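Local atomic coordinates of putative eukaryotic translation initiation factor eIF-4E (PDB entry 5WB5), a protein that probably binds the methylated cap 4 structure at the 5' end of messenger RNA and so helps to start translation. Residues Phe58-Met61 / Leu62-Lys66. Residues are numbered along the deposited sequence; the frame is centred on the assembly and turned at random.
Sequences FFVM and LRYMK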
# COMPACT_ATOMS: atom_id res chain seq x y z
N PHE A 58 -0.73 11.90 1.94
CA PHE A 58 -0.03 10.64 1.75
C PHE A 58 1.25 10.59 2.58
O PHE A 58 1.52 9.60 3.27
CB PHE A 58 0.28 10.44 0.27
CG PHE A 58 1.20 9.30 -0.02
CD1 PHE A 58 0.74 8.00 -0.02
CD2 PHE A 58 2.53 9.53 -0.31
CE1 PHE A 58 1.59 6.95 -0.30
CE2 PHE A 58 3.39 8.49 -0.59
CZ PHE A 58 2.92 7.20 -0.58
N PHE A 59 2.04 11.66 2.54
CA PHE A 59 3.30 11.65 3.28
C PHE A 59 3.09 11.73 4.78
O PHE A 59 3.90 11.20 5.55
CB PHE A 59 4.21 12.76 2.78
CG PHE A 59 4.93 12.42 1.51
CD1 PHE A 59 6.01 11.55 1.53
CD2 PHE A 59 4.51 12.94 0.30
CE1 PHE A 59 6.67 11.22 0.36
CE2 PHE A 59 5.17 12.61 -0.87
CZ PHE A 59 6.25 11.75 -0.84
N VAL A 60 2.00 12.36 5.23
CA VAL A 60 1.68 12.32 6.66
C VAL A 60 1.33 10.90 7.08
O VAL A 60 1.83 10.39 8.10
CB VAL A 60 0.54 13.30 6.98
CG1 VAL A 60 0.10 13.18 8.42
CG2 VAL A 60 0.97 14.73 6.70
N MET A 61 0.46 10.24 6.31
CA MET A 61 0.18 8.83 6.52
C MET A 61 1.48 8.04 6.65
O MET A 61 1.68 7.30 7.62
CB MET A 61 -0.66 8.30 5.36
CG MET A 61 -1.05 6.83 5.46
SD MET A 61 -1.64 6.18 3.88
CE MET A 61 -0.09 5.99 3.01
N LEU A 62 2.38 8.20 5.68
CA LEU A 62 3.66 7.51 5.75
C LEU A 62 4.39 7.82 7.04
O LEU A 62 4.97 6.93 7.67
CB LEU A 62 4.53 7.90 4.55
CG LEU A 62 4.25 7.20 3.22
CD1 LEU A 62 5.13 7.79 2.14
CD2 LEU A 62 4.47 5.70 3.33
N ARG A 63 4.38 9.09 7.45
CA ARG A 63 5.03 9.48 8.70
C ARG A 63 4.53 8.63 9.86
O ARG A 63 5.32 8.11 10.65
CB ARG A 63 4.78 10.96 8.99
CG ARG A 63 5.47 11.49 10.24
CD ARG A 63 4.87 12.83 10.66
NE ARG A 63 4.95 13.81 9.58
CZ ARG A 63 4.12 14.83 9.42
NH1 ARG A 63 3.11 15.02 10.26
NH2 ARG A 63 4.28 15.66 8.40
N TYR A 64 3.21 8.46 9.96
CA TYR A 64 2.64 7.76 11.10
C TYR A 64 2.41 6.27 10.86
O TYR A 64 1.86 5.59 11.73
CB TYR A 64 1.34 8.44 11.54
CG TYR A 64 1.58 9.77 12.21
CD1 TYR A 64 2.17 9.84 13.47
CD2 TYR A 64 1.23 10.96 11.58
CE1 TYR A 64 2.40 11.05 14.08
CE2 TYR A 64 1.45 12.18 12.19
CZ TYR A 64 2.04 12.22 13.44
OH TYR A 64 2.27 13.43 14.05
N MET A 65 2.82 5.74 9.71
CA MET A 65 2.79 4.30 9.50
C MET A 65 3.98 3.64 10.18
O MET A 65 5.03 4.25 10.38
CB MET A 65 2.81 3.97 8.01
CG MET A 65 1.46 4.06 7.33
SD MET A 65 1.56 3.80 5.54
CE MET A 65 2.28 2.17 5.45
N LYS A 66 3.80 2.37 10.54
CA LYS A 66 4.92 1.66 11.14
C LYS A 66 5.76 1.00 10.06
O LYS A 66 5.21 0.45 9.10
CB LYS A 66 4.42 0.60 12.12
CG LYS A 66 3.61 1.16 13.29
CD LYS A 66 4.48 1.89 14.30
CE LYS A 66 3.65 2.56 15.39
NZ LYS A 66 2.75 1.60 16.09
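Leu62 N donates to Phe58 O at 2.9 Å with an N-H...O angle of 166°, and Arg63 N to Phe59 O follows one residue on. Tyr64 N to Val60 O, 3.0 Å, is the next rung along, but Met65 N reaches Met61 O only in a weak, strongly bent bond (118°).

Among the side chains, Leu62 CG sits 4.3 Å from the ring centroid of Phe58, over one face and offset toward the rim, a CH-pi contact, while Leu62 CD1 comes 3.9 Å from Phe59 CD1. One turn along, Met61 and Met65 run side by side, with Met61 CE 3.7 Å from Met65 SD; Met61 CG lies anti to its backbone nitrogen (chi1 -179°), and a bend at chi3 turns the methyl toward that sulfur. Val60 CG1 lies over one face of the Arg63 guanidinium, 4.0 Å from Arg63 NH1, and as far from Tyr64 CD2.

The two sides of the helix thus do different work. Phe58 packs on helix 133-147, and Met61 and Met65 on the strands of the sheet, whereas Phe59, Val60, Arg63 and Tyr64 meet the chain of another protein: Arg63 NH1 bonds its backbone and Tyr64 OH an acidic side chain. Val60 lends an apolar flank to the Arg63 guanidinium and the Tyr64 ring, consistent with a dorsal partner-binding helix, as in other eIF4E proteins.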